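Local coordinates for predicted ATPase involved in replication control, Cdc46/Mcm family (Methanopyrus kandleri AV19, PDB 3F8T), which probably binds ATP and single-stranded DNA and may act as an MCM-type helicase in DNA replication, at residues S24-P29 with L81-R86; L57-L62 with S68-H73; V250-L255 with G266-L271; G20-R25 with R31-I36; R449-S454 with E481-Y486. The protein carries 2 engineered substitutions. One frame throughout, in Å; residues are numbered along the deposited sequence.

Contact 1 of 5, residues S24-P29 with L81-R86; sequences SRFGLP and LRELVR
R25 of helix 19-25 and F26 after it meet E83 on helix 74-88 where a Schellman motif closes the first helix. G27, at positive phi, gives its N to the O of S24 (3.2 Å), and the N of L28 goes to the O of A23, so both amides are satisfied. CG of E83 stands anti to the backbone N (chi1 178°) and the chain bends at chi2, bringing CB and CG to F26 and OE2 to R25. OE2 takes a weak hydrogen bond from NH2 of R25, 3.3 Å long and bent to 131°, within a salt bridge; the carboxylate sits at the guanidinium edge with its plane turned by 73°. OE1 of E83 lies 4.0 Å from NE of R86, well off that guanidinium plane, a long link between charges alone. Replacing F26 by an alanine takes away the ring beside E83, and the carboxylate would probably be freer to swing away from R25. CB of E83 approaches the F26 ring obliquely, 3.7 Å from CE1.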
# COMPACT_ATOMS: atom_id res chain seq x y z
N SER A 24 8.41 44.98 -8.43
CA SER A 24 7.44 45.82 -9.16
C SER A 24 7.00 45.14 -10.45
O SER A 24 5.80 45.08 -10.76
CB SER A 24 8.07 47.18 -9.46
OG SER A 24 7.15 48.03 -10.15
N ARG A 25 7.99 44.62 -11.19
CA ARG A 25 7.80 43.90 -12.44
C ARG A 25 6.84 42.71 -12.32
O ARG A 25 6.08 42.41 -13.24
CB ARG A 25 9.16 43.42 -12.97
CG ARG A 25 9.18 42.93 -14.40
CD ARG A 25 10.48 43.35 -15.10
NE ARG A 25 11.61 42.44 -14.89
CZ ARG A 25 12.74 42.74 -14.25
NH1 ARG A 25 12.93 43.95 -13.71
NH2 ARG A 25 13.70 41.84 -14.14
N PHE A 26 6.87 42.04 -11.16
CA PHE A 26 6.09 40.82 -10.95
C PHE A 26 4.88 41.04 -10.04
O PHE A 26 4.21 40.09 -9.65
CB PHE A 26 7.02 39.73 -10.41
CG PHE A 26 7.91 39.14 -11.46
CD1 PHE A 26 9.18 39.66 -11.70
CD2 PHE A 26 7.46 38.08 -12.25
CE1 PHE A 26 10.00 39.13 -12.68
CE2 PHE A 26 8.27 37.54 -13.24
CZ PHE A 26 9.54 38.06 -13.46
N GLY A 27 4.60 42.31 -9.73
CA GLY A 27 3.43 42.69 -8.94
C GLY A 27 3.51 42.27 -7.48
O GLY A 27 2.49 41.96 -6.88
N LEU A 28 4.73 42.27 -6.94
CA LEU A 28 5.00 41.91 -5.54
C LEU A 28 5.38 43.13 -4.72
O LEU A 28 6.15 43.97 -5.20
CB LEU A 28 6.15 40.90 -5.45
CG LEU A 28 5.93 39.55 -6.13
CD1 LEU A 28 7.20 38.74 -6.05
CD2 LEU A 28 4.76 38.83 -5.47
N PRO A 29 4.89 43.22 -3.47
CA PRO A 29 5.43 44.24 -2.56
C PRO A 29 6.92 44.02 -2.45
O PRO A 29 7.36 42.87 -2.31
CB PRO A 29 4.75 43.92 -1.23
CG PRO A 29 3.52 43.17 -1.59
CD PRO A 29 3.86 42.39 -2.83
N LEU A 81 11.44 34.84 -8.39
CA LEU A 81 12.65 34.18 -7.91
C LEU A 81 13.47 33.62 -9.07
O LEU A 81 14.67 33.81 -9.12
CB LEU A 81 12.31 33.10 -6.87
CG LEU A 81 11.61 33.63 -5.61
CD1 LEU A 81 11.38 32.52 -4.59
CD2 LEU A 81 12.40 34.79 -4.98
N ARG A 82 12.82 32.95 -10.02
CA ARG A 82 13.53 32.49 -11.22
C ARG A 82 14.26 33.64 -11.92
O ARG A 82 15.42 33.49 -12.35
CB ARG A 82 12.58 31.77 -12.19
CG ARG A 82 12.30 30.31 -11.81
CD ARG A 82 11.71 29.50 -12.97
NE ARG A 82 10.25 29.57 -12.97
CZ ARG A 82 9.53 30.37 -13.76
NH1 ARG A 82 8.20 30.36 -13.68
NH2 ARG A 82 10.13 31.17 -14.64
N GLU A 83 13.59 34.79 -12.03
CA GLU A 83 14.18 35.98 -12.64
C GLU A 83 15.42 36.47 -11.87
O GLU A 83 16.45 36.76 -12.47
CB GLU A 83 13.12 37.09 -12.81
CG GLU A 83 13.62 38.40 -13.40
CD GLU A 83 14.35 38.24 -14.74
OE1 GLU A 83 14.04 37.30 -15.50
OE2 GLU A 83 15.23 39.07 -15.01
N LEU A 84 15.31 36.56 -10.55
CA LEU A 84 16.47 36.87 -9.70
C LEU A 84 17.65 35.92 -9.94
O LEU A 84 18.79 36.37 -10.04
CB LEU A 84 16.10 36.84 -8.22
CG LEU A 84 15.33 38.01 -7.59
CD1 LEU A 84 14.96 37.66 -6.16
CD2 LEU A 84 16.11 39.31 -7.64
N VAL A 85 17.38 34.62 -10.02
CA VAL A 85 18.47 33.66 -10.24
C VAL A 85 19.01 33.72 -11.68
O VAL A 85 20.18 33.43 -11.91
CB VAL A 85 18.13 32.20 -9.81
CG1 VAL A 85 17.32 32.19 -8.52
CG2 VAL A 85 17.40 31.44 -10.90
N ARG A 86 18.15 34.11 -12.63
CA ARG A 86 18.53 34.27 -14.04
C ARG A 86 19.56 35.37 -14.19
O ARG A 86 20.47 35.27 -15.00
CB ARG A 86 17.30 34.57 -14.91
CG ARG A 86 17.53 34.40 -16.41
CD ARG A 86 16.34 34.88 -17.24
NE ARG A 86 15.23 33.93 -17.24
CZ ARG A 86 14.23 33.94 -18.12
NH1 ARG A 86 14.17 34.86 -19.08
NH2 ARG A 86 13.26 33.03 -18.04

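Contact 2 of 5, residues L57-L62 with S68-H73; sequences LDLREL and SWIATH
I70 is overlapped by three leucines of 57-62, its two branches taking different partners. CG2, anti to the backbone N while CG1 stands beside it (chi1 -70°), rests 3.9 Å from CD2 of L59, and the two side chains cross obliquely. The other branch ends in CD1, which meets CD1 of L62 tip to tip at 3.5 Å, closer than two methyls normally sit, with the chains roughly at right angles. CD2 of L57, near the end of strand 55-58, lies 4.4 Å from the same I70 methyl. I36 of helix 30-37 touches both I70 and L57, adding a third element to this core of the N-terminal domain. Some polar groups pair within their own segment, as where D58 OD1 accepts from the N of R60 in an Asx turn (3.0 Å). Across the contact only aliphatic carbons meet, nearly all of them methyls, so shape and burial, not directed bonds, join the strand end, the 3-10 turn after it and L62 beyond to helix 64-72.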
# COMPACT_ATOMS: atom_id res chain seq x y z
N LEU A 57 13.92 28.29 -1.11
CA LEU A 57 13.33 29.16 -0.09
C LEU A 57 12.68 28.30 0.98
O LEU A 57 11.71 27.62 0.71
CB LEU A 57 12.31 30.14 -0.68
CG LEU A 57 11.47 30.98 0.31
CD1 LEU A 57 12.34 31.85 1.25
CD2 LEU A 57 10.49 31.86 -0.44
N ASP A 58 13.24 28.35 2.19
CA ASP A 58 12.64 27.67 3.33
C ASP A 58 11.74 28.67 4.04
O ASP A 58 12.22 29.62 4.69
CB ASP A 58 13.71 27.11 4.27
CG ASP A 58 13.12 26.19 5.33
OD1 ASP A 58 12.05 26.52 5.86
OD2 ASP A 58 13.71 25.13 5.63
N LEU A 59 10.44 28.45 3.89
CA LEU A 59 9.41 29.35 4.40
C LEU A 59 9.39 29.51 5.91
O LEU A 59 8.86 30.50 6.42
CB LEU A 59 8.03 28.88 3.90
CG LEU A 59 7.85 28.97 2.38
CD1 LEU A 59 6.55 28.31 1.93
CD2 LEU A 59 7.92 30.44 1.92
N ARG A 60 9.96 28.55 6.64
CA ARG A 60 10.04 28.65 8.10
C ARG A 60 11.02 29.73 8.52
O ARG A 60 11.04 30.13 9.69
CB ARG A 60 10.53 27.35 8.71
CG ARG A 60 9.73 26.14 8.41
CD ARG A 60 10.77 25.08 8.07
NE ARG A 60 10.26 23.74 8.06
CZ ARG A 60 10.76 22.76 7.31
NH1 ARG A 60 11.77 22.98 6.47
NH2 ARG A 60 10.21 21.57 7.39
N GLU A 61 11.85 30.17 7.58
CA GLU A 61 12.85 31.21 7.83
C GLU A 61 12.23 32.60 7.75
O GLU A 61 12.93 33.60 7.95
CB GLU A 61 14.06 31.07 6.88
CG GLU A 61 14.94 29.84 7.18
CD GLU A 61 16.10 29.59 6.21
OE1 GLU A 61 16.35 30.40 5.28
OE2 GLU A 61 16.80 28.56 6.38
N LEU A 62 10.93 32.65 7.47
CA LEU A 62 10.16 33.89 7.37
C LEU A 62 9.03 33.99 8.39
O LEU A 62 8.55 32.98 8.92
CB LEU A 62 9.55 34.02 5.96
CG LEU A 62 10.54 34.13 4.80
CD1 LEU A 62 9.83 34.09 3.49
CD2 LEU A 62 11.36 35.42 4.92
N SER A 68 2.74 32.21 4.80
CA SER A 68 1.39 31.92 4.34
C SER A 68 1.04 32.70 3.07
O SER A 68 0.50 32.12 2.12
CB SER A 68 0.41 32.26 5.46
OG SER A 68 -0.89 31.88 5.09
N TRP A 69 1.35 34.00 3.04
CA TRP A 69 1.05 34.85 1.88
C TRP A 69 1.79 34.33 0.65
O TRP A 69 1.25 34.29 -0.46
CB TRP A 69 1.48 36.29 2.16
CG TRP A 69 1.00 37.27 1.11
CD1 TRP A 69 -0.16 38.00 1.14
CD2 TRP A 69 1.67 37.62 -0.10
NE1 TRP A 69 -0.26 38.79 0.01
CE2 TRP A 69 0.85 38.57 -0.77
CE3 TRP A 69 2.88 37.23 -0.70
CZ2 TRP A 69 1.20 39.13 -2.01
CZ3 TRP A 69 3.23 37.78 -1.92
CH2 TRP A 69 2.39 38.73 -2.57
N ILE A 70 3.05 33.94 0.86
CA ILE A 70 3.89 33.45 -0.23
C ILE A 70 3.31 32.17 -0.82
O ILE A 70 3.20 32.05 -2.04
CB ILE A 70 5.37 33.28 0.21
CG1 ILE A 70 6.01 34.65 0.45
CG2 ILE A 70 6.16 32.50 -0.85
CD1 ILE A 70 7.40 34.60 1.08
N ALA A 71 2.92 31.24 0.05
CA ALA A 71 2.31 29.98 -0.40
C ALA A 71 1.03 30.27 -1.18
O ALA A 71 0.83 29.73 -2.26
CB ALA A 71 2.04 29.04 0.78
N THR A 72 0.18 31.14 -0.64
CA THR A 72 -1.05 31.52 -1.33
C THR A 72 -0.80 32.13 -2.72
O THR A 72 -1.52 31.82 -3.66
CB THR A 72 -1.94 32.43 -0.44
OG1 THR A 72 -2.32 31.67 0.70
CG2 THR A 72 -3.22 32.88 -1.19
N HIS A 73 0.26 32.93 -2.84
CA HIS A 73 0.58 33.65 -4.07
C HIS A 73 1.82 33.13 -4.79
O HIS A 73 2.52 33.88 -5.48
CB HIS A 73 0.76 35.15 -3.78
CG HIS A 73 -0.41 35.78 -3.10
ND1 HIS A 73 -0.68 35.61 -1.76
CD2 HIS A 73 -1.41 36.55 -3.59
CE1 HIS A 73 -1.78 36.26 -1.45
NE2 HIS A 73 -2.24 36.85 -2.54

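Contact 3 of 5, residues V250-L255 with G266-L271; sequences VCSEIL and GVYVDL
L255 on helix 248-261 and Y268 on strand 266-270 bring the two backbones closest, with 7.6 Å between their CA atoms; toward the strand's end the spacing grows to 9.2 Å between the CA atoms of S252 and D270. The gap is bridged mainly by the Y268 ring. Its CG stands anti to the backbone N (chi1 173°), which sets the ring beside the helix, where CB of L255 comes up at the ring edge, near its plane, 4.3 Å from CE1. One turn earlier on the helix, OH of Y268 and OG of S252 are 4.3 Å apart, too far to bond each other. Both hydroxyls instead have a hydrogen bond with OD2 of D307, so one carboxylate oxygen links helix and strand indirectly; OG of S252 is also hydrogen-bonded to the O of P248. H256 stacks on the Y268 ring. The helix follows strand 242-245, and the connection on to 266-270 is a beta-alpha-beta crossover of the P-loop domain, whose parallel sheet has strand order 2-3-4-1-5. Strand 266-270 is outermost in this chain and pairs with 303-307, while L255 also packs on A305 there and on L343 and A345 of strand 341-346.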
# COMPACT_ATOMS: atom_id res chain seq x y z
N VAL A 250 -22.44 -13.61 2.61
CA VAL A 250 -21.62 -13.51 3.81
C VAL A 250 -20.14 -13.27 3.45
O VAL A 250 -19.46 -12.49 4.12
CB VAL A 250 -21.86 -14.69 4.76
CG1 VAL A 250 -21.24 -15.97 4.24
CG2 VAL A 250 -21.35 -14.34 6.18
N CYS A 251 -19.66 -13.91 2.39
CA CYS A 251 -18.27 -13.72 1.94
C CYS A 251 -18.04 -12.28 1.45
O CYS A 251 -17.01 -11.67 1.76
CB CYS A 251 -17.89 -14.73 0.85
SG CYS A 251 -17.78 -16.44 1.39
N SER A 252 -19.02 -11.72 0.73
CA SER A 252 -18.90 -10.34 0.26
C SER A 252 -18.87 -9.35 1.42
O SER A 252 -18.10 -8.40 1.40
CB SER A 252 -20.01 -9.95 -0.71
OG SER A 252 -19.92 -10.71 -1.91
N GLU A 253 -19.72 -9.57 2.42
CA GLU A 253 -19.75 -8.71 3.59
C GLU A 253 -18.38 -8.73 4.28
O GLU A 253 -17.90 -7.69 4.69
CB GLU A 253 -20.84 -9.16 4.57
CG GLU A 253 -21.04 -8.22 5.76
CD GLU A 253 -20.00 -8.39 6.86
OE1 GLU A 253 -19.41 -9.49 6.96
OE2 GLU A 253 -19.78 -7.42 7.62
N ILE A 254 -17.78 -9.91 4.41
CA ILE A 254 -16.46 -10.04 5.04
C ILE A 254 -15.38 -9.23 4.25
O ILE A 254 -14.69 -8.38 4.81
CB ILE A 254 -16.07 -11.51 5.26
CG1 ILE A 254 -17.00 -12.11 6.34
CG2 ILE A 254 -14.61 -11.63 5.75
CD1 ILE A 254 -17.00 -13.63 6.40
N LEU A 255 -15.29 -9.48 2.94
CA LEU A 255 -14.30 -8.77 2.10
C LEU A 255 -14.47 -7.25 2.19
O LEU A 255 -13.49 -6.52 2.37
CB LEU A 255 -14.42 -9.23 0.63
CG LEU A 255 -13.59 -10.44 0.18
CD1 LEU A 255 -13.85 -11.67 1.01
CD2 LEU A 255 -13.84 -10.74 -1.32
N GLY A 266 -6.04 -0.87 0.02
CA GLY A 266 -6.61 -2.02 -0.70
C GLY A 266 -7.61 -1.66 -1.76
O GLY A 266 -7.98 -0.48 -1.89
N VAL A 267 -8.05 -2.68 -2.50
CA VAL A 267 -9.04 -2.52 -3.56
C VAL A 267 -9.94 -3.73 -3.54
O VAL A 267 -9.47 -4.87 -3.40
CB VAL A 267 -8.39 -2.45 -4.98
CG1 VAL A 267 -9.46 -2.18 -6.05
CG2 VAL A 267 -7.31 -1.38 -5.02
N TYR A 268 -11.23 -3.47 -3.71
CA TYR A 268 -12.21 -4.53 -3.89
C TYR A 268 -12.54 -4.67 -5.35
O TYR A 268 -12.78 -3.67 -6.03
CB TYR A 268 -13.48 -4.22 -3.09
CG TYR A 268 -14.61 -5.19 -3.37
CD1 TYR A 268 -14.82 -6.30 -2.55
CD2 TYR A 268 -15.48 -4.99 -4.45
CE1 TYR A 268 -15.85 -7.20 -2.82
CE2 TYR A 268 -16.50 -5.87 -4.72
CZ TYR A 268 -16.69 -6.96 -3.91
OH TYR A 268 -17.73 -7.82 -4.20
N VAL A 269 -12.55 -5.91 -5.84
CA VAL A 269 -13.13 -6.21 -7.15
C VAL A 269 -14.04 -7.43 -7.10
O VAL A 269 -13.80 -8.40 -6.37
CB VAL A 269 -12.06 -6.42 -8.27
CG1 VAL A 269 -11.25 -5.14 -8.53
CG2 VAL A 269 -11.12 -7.62 -7.97
N ASP A 270 -15.10 -7.36 -7.90
CA ASP A 270 -15.86 -8.54 -8.25
C ASP A 270 -15.18 -9.03 -9.52
O ASP A 270 -15.26 -8.36 -10.55
CB ASP A 270 -17.32 -8.14 -8.52
CG ASP A 270 -18.19 -9.29 -8.98
OD1 ASP A 270 -17.70 -10.32 -9.46
OD2 ASP A 270 -19.42 -9.14 -8.85
N LEU A 271 -14.50 -10.18 -9.46
CA LEU A 271 -13.73 -10.67 -10.62
C LEU A 271 -14.58 -10.79 -11.89
O LEU A 271 -14.09 -10.56 -13.01
CB LEU A 271 -13.00 -11.98 -10.31
CG LEU A 271 -11.87 -12.33 -11.30
CD1 LEU A 271 -10.71 -11.31 -11.23
CD2 LEU A 271 -11.35 -13.72 -11.05

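Contact 4 of 5, residues G20-R25 with R31-I36; sequences GEVASR and RVLIEI
L33 of helix 30-37 presses one methyl against V22 and A23 of helix 19-25, and that methyl makes nearly the whole contact. CD1 of L33 lies 3.6 Å from the backbone N of A23 and 3.9 Å from its CB; the small side chain lets the leucine come down on the helix backbone itself, and the CA atoms of A23 and L33 are 6.4 Å apart. V22 closes the flank: with CG1 anti to its backbone N (chi1 -177°), that methyl stands 3.9 Å from CD1 of L33, the two side chains crossing at about a right angle. All three residues are buried. Beyond them the interface thins out quickly. E21 leaves its helix away from 31-36. The CB of R31 also points away; the residue is exposed, and its NH2 makes a salt bridge with OE2 of E35 at 3.0 Å, one turn along. This R31-E35 pair stays on the outer side of its own helix, and the apolar groups face the core, where L84 touches V22 and both L28 and L81 reach L33. This is a pair of consecutive helices joined by a short turn, in the helical part of the archaeal MCM-like N-terminal domain.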
# COMPACT_ATOMS: atom_id res chain seq x y z
N GLY A 20 13.78 45.77 -5.76
CA GLY A 20 12.58 46.59 -5.93
C GLY A 20 12.03 46.58 -7.35
O GLY A 20 10.82 46.45 -7.55
N GLU A 21 12.92 46.71 -8.32
CA GLU A 21 12.53 46.64 -9.72
C GLU A 21 11.92 45.28 -10.09
O GLU A 21 10.89 45.23 -10.77
CB GLU A 21 13.70 47.00 -10.64
CG GLU A 21 13.99 48.50 -10.65
CD GLU A 21 15.45 48.85 -10.95
OE1 GLU A 21 16.18 48.00 -11.52
OE2 GLU A 21 15.85 49.98 -10.61
N VAL A 22 12.54 44.20 -9.63
CA VAL A 22 12.02 42.86 -9.89
C VAL A 22 10.64 42.71 -9.26
O VAL A 22 9.71 42.27 -9.93
CB VAL A 22 12.98 41.72 -9.41
CG1 VAL A 22 12.41 40.36 -9.78
CG2 VAL A 22 14.35 41.87 -10.04
N ALA A 23 10.51 43.10 -8.00
CA ALA A 23 9.24 43.01 -7.27
C ALA A 23 8.12 43.74 -8.03
O ALA A 23 7.05 43.17 -8.27
CB ALA A 23 9.38 43.57 -5.86
N SER A 24 8.41 44.98 -8.43
CA SER A 24 7.44 45.82 -9.16
C SER A 24 7.00 45.14 -10.45
O SER A 24 5.80 45.08 -10.76
CB SER A 24 8.07 47.18 -9.46
OG SER A 24 7.15 48.03 -10.15
N ARG A 25 7.99 44.62 -11.19
CA ARG A 25 7.80 43.90 -12.44
C ARG A 25 6.84 42.71 -12.32
O ARG A 25 6.08 42.41 -13.24
CB ARG A 25 9.16 43.42 -12.97
CG ARG A 25 9.18 42.93 -14.40
CD ARG A 25 10.48 43.35 -15.10
NE ARG A 25 11.61 42.44 -14.89
CZ ARG A 25 12.74 42.74 -14.25
NH1 ARG A 25 12.93 43.95 -13.71
NH2 ARG A 25 13.70 41.84 -14.14
N ARG A 31 8.98 44.43 -0.04
CA ARG A 31 9.38 43.74 1.20
C ARG A 31 9.32 42.20 1.10
O ARG A 31 10.16 41.51 1.67
CB ARG A 31 8.61 44.27 2.41
CG ARG A 31 7.10 44.10 2.37
CD ARG A 31 6.44 44.39 3.74
NE ARG A 31 6.72 43.34 4.73
CZ ARG A 31 6.15 42.14 4.74
NH1 ARG A 31 5.25 41.81 3.82
NH2 ARG A 31 6.48 41.26 5.68
N VAL A 32 8.34 41.68 0.36
CA VAL A 32 8.25 40.24 0.11
C VAL A 32 9.58 39.72 -0.43
O VAL A 32 10.14 38.76 0.12
CB VAL A 32 7.07 39.86 -0.83
CG1 VAL A 32 7.12 38.36 -1.24
CG2 VAL A 32 5.75 40.17 -0.17
N LEU A 33 10.09 40.35 -1.49
CA LEU A 33 11.33 39.91 -2.12
C LEU A 33 12.57 40.19 -1.27
O LEU A 33 13.49 39.37 -1.23
CB LEU A 33 11.51 40.49 -3.53
CG LEU A 33 10.85 39.81 -4.74
CD1 LEU A 33 11.53 40.27 -6.02
CD2 LEU A 33 10.86 38.28 -4.65
N ILE A 34 12.62 41.35 -0.63
CA ILE A 34 13.72 41.66 0.28
C ILE A 34 13.80 40.62 1.42
O ILE A 34 14.87 40.12 1.72
CB ILE A 34 13.60 43.09 0.89
CG1 ILE A 34 13.75 44.15 -0.21
CG2 ILE A 34 14.70 43.31 1.93
CD1 ILE A 34 13.44 45.57 0.26
N GLU A 35 12.67 40.30 2.04
CA GLU A 35 12.71 39.33 3.14
C GLU A 35 13.11 37.93 2.65
O GLU A 35 13.82 37.20 3.36
CB GLU A 35 11.41 39.34 3.93
CG GLU A 35 11.26 40.64 4.71
CD GLU A 35 9.92 40.79 5.41
OE1 GLU A 35 9.37 39.77 5.90
OE2 GLU A 35 9.42 41.94 5.48
N ILE A 36 12.67 37.57 1.44
CA ILE A 36 13.04 36.28 0.84
C ILE A 36 14.55 36.14 0.62
O ILE A 36 15.17 35.14 1.02
CB ILE A 36 12.28 36.02 -0.50
CG1 ILE A 36 10.79 35.75 -0.21
CG2 ILE A 36 12.92 34.85 -1.27
CD1 ILE A 36 9.87 35.69 -1.48

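Contact 5 of 5, residues R449-S454 with E481-Y486; sequences RRQLES and ELVDWY
V483, with CG1 anti to its backbone N (chi1 173°), spreads its two methyls toward Q451 and S454, one turn apart on the facing helix. Q451 keeps CG beside its own backbone N (chi1 -79°) and bends at chi2, so its aliphatic stem does the touching: CG lies 4.1 Å from CG1 of V483, and the side chains cross at about a right angle. The second methyl, CG2 of V483, is 4.2 Å from CB of S454. Here helices 449-465 and 473-489 of the MCM AAA-lid domain pack together, their CA atoms 7.2 Å apart at Q451 and V483. The polar ends turn to other partners. OE1 of Q451 accepts from the backbone N of T448, just ahead of the helix, and sits over one face of the R450 guanidinium; OG of S454 is hydrogen-bonded to OD1 of D372. V483 is also touched by L373, W426, V455 and L458. On the far flank of 449-454, NE of R449 donates to OE2 of E453 over 3.0 Å in a salt bridge.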
# COMPACT_ATOMS: atom_id res chain seq x y z
N ARG A 449 6.45 -28.12 0.98
CA ARG A 449 7.15 -26.87 1.28
C ARG A 449 6.20 -25.68 1.35
O ARG A 449 6.47 -24.75 2.11
CB ARG A 449 8.28 -26.59 0.27
CG ARG A 449 7.84 -26.56 -1.20
CD ARG A 449 8.99 -26.22 -2.13
NE ARG A 449 9.45 -24.84 -1.95
CZ ARG A 449 9.90 -24.06 -2.93
NH1 ARG A 449 9.94 -24.50 -4.19
NH2 ARG A 449 10.29 -22.82 -2.66
N ARG A 450 5.11 -25.71 0.58
CA ARG A 450 4.10 -24.64 0.59
C ARG A 450 3.51 -24.47 1.98
O ARG A 450 3.32 -23.34 2.44
CB ARG A 450 2.97 -24.92 -0.42
CG ARG A 450 3.40 -24.83 -1.89
CD ARG A 450 2.27 -25.23 -2.86
NE ARG A 450 1.84 -26.62 -2.66
CZ ARG A 450 0.75 -26.98 -1.99
NH1 ARG A 450 -0.08 -26.07 -1.47
NH2 ARG A 450 0.47 -28.28 -1.86
N GLN A 451 3.22 -25.59 2.64
CA GLN A 451 2.66 -25.56 4.00
C GLN A 451 3.67 -25.06 5.03
O GLN A 451 3.31 -24.30 5.93
CB GLN A 451 2.11 -26.93 4.40
CG GLN A 451 0.74 -27.23 3.80
CD GLN A 451 0.76 -27.32 2.28
OE1 GLN A 451 1.55 -28.07 1.70
NE2 GLN A 451 -0.09 -26.53 1.62
N LEU A 452 4.92 -25.52 4.90
CA LEU A 452 6.03 -25.00 5.72
C LEU A 452 6.11 -23.48 5.59
O LEU A 452 6.15 -22.76 6.59
CB LEU A 452 7.35 -25.63 5.29
CG LEU A 452 8.61 -25.16 6.03
CD1 LEU A 452 8.63 -25.66 7.45
CD2 LEU A 452 9.84 -25.70 5.27
N GLU A 453 6.11 -23.01 4.34
CA GLU A 453 6.13 -21.58 4.04
C GLU A 453 4.94 -20.83 4.67
O GLU A 453 5.12 -19.76 5.25
CB GLU A 453 6.23 -21.37 2.52
CG GLU A 453 7.61 -21.79 1.97
CD GLU A 453 7.63 -22.24 0.51
OE1 GLU A 453 6.66 -21.97 -0.23
OE2 GLU A 453 8.64 -22.86 0.10
N SER A 454 3.75 -21.41 4.59
CA SER A 454 2.55 -20.76 5.15
C SER A 454 2.62 -20.63 6.67
O SER A 454 2.30 -19.56 7.23
CB SER A 454 1.28 -21.50 4.74
OG SER A 454 1.15 -21.48 3.33
N GLU A 481 -1.64 -24.43 14.00
CA GLU A 481 -3.04 -24.78 14.27
C GLU A 481 -3.96 -24.33 13.14
O GLU A 481 -4.87 -25.04 12.75
CB GLU A 481 -3.50 -24.17 15.60
CG GLU A 481 -4.82 -24.73 16.14
CD GLU A 481 -6.07 -23.98 15.65
OE1 GLU A 481 -6.02 -22.73 15.49
OE2 GLU A 481 -7.10 -24.65 15.44
N LEU A 482 -3.70 -23.15 12.58
CA LEU A 482 -4.51 -22.66 11.45
C LEU A 482 -4.28 -23.43 10.17
O LEU A 482 -5.24 -23.71 9.45
CB LEU A 482 -4.26 -21.17 11.20
CG LEU A 482 -4.70 -20.23 12.33
CD1 LEU A 482 -4.21 -18.82 12.05
CD2 LEU A 482 -6.21 -20.24 12.58
N VAL A 483 -3.03 -23.77 9.87
CA VAL A 483 -2.73 -24.55 8.67
C VAL A 483 -3.36 -25.94 8.82
O VAL A 483 -4.04 -26.42 7.91
CB VAL A 483 -1.20 -24.62 8.34
CG1 VAL A 483 -0.93 -25.59 7.17
CG2 VAL A 483 -0.68 -23.24 7.97
N ASP A 484 -3.16 -26.56 9.99
CA ASP A 484 -3.79 -27.86 10.29
C ASP A 484 -5.31 -27.85 10.17
O ASP A 484 -5.91 -28.79 9.61
CB ASP A 484 -3.39 -28.33 11.69
CG ASP A 484 -1.98 -28.87 11.74
OD1 ASP A 484 -1.44 -29.28 10.69
OD2 ASP A 484 -1.41 -28.88 12.84
N TRP A 485 -5.93 -26.79 10.67
CA TRP A 485 -7.39 -26.64 10.59
C TRP A 485 -7.84 -26.61 9.13
O TRP A 485 -8.77 -27.32 8.75
CB TRP A 485 -7.84 -25.38 11.33
CG TRP A 485 -9.33 -25.15 11.35
CD1 TRP A 485 -10.23 -25.62 12.28
CD2 TRP A 485 -10.09 -24.39 10.41
NE1 TRP A 485 -11.50 -25.19 11.96
CE2 TRP A 485 -11.44 -24.44 10.82
CE3 TRP A 485 -9.76 -23.68 9.25
CZ2 TRP A 485 -12.46 -23.80 10.11
CZ3 TRP A 485 -10.77 -23.04 8.55
CH2 TRP A 485 -12.11 -23.10 8.99
N TYR A 486 -7.16 -25.80 8.31
CA TYR A 486 -7.37 -25.76 6.85
C TYR A 486 -7.22 -27.13 6.19
O TYR A 486 -8.08 -27.57 5.42
CB TYR A 486 -6.38 -24.76 6.21
CG TYR A 486 -6.07 -25.01 4.75
CD1 TYR A 486 -7.09 -25.25 3.84
CD2 TYR A 486 -4.76 -25.00 4.27
CE1 TYR A 486 -6.84 -25.49 2.49
CE2 TYR A 486 -4.48 -25.24 2.90
CZ TYR A 486 -5.54 -25.48 2.03
OH TYR A 486 -5.35 -25.70 0.67

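Overall arrangement
Contacts 1, 2 and 4 form one cluster in the N-terminal domain. Contacts 1 and 4 share S24 and R25, with centres about 6 Å apart; contact 2 lies about 15 Å from contact 1 and 14 Å from contact 4, centre to centre. The three contacts join directly: CD2 of L28 packs on CH2 of W69 at 3.7 Å, and CD1 of I36 on CD1 of I70, also at 3.7 Å. Contact 3, in the P-loop domain that probably binds ATP, is about 54 Å from contact 1 between centres, on the opposite side of the chain's centre. Contact 5, in the lid domain, approaches contact 3 to about 11 Å between nearest atoms without touching it.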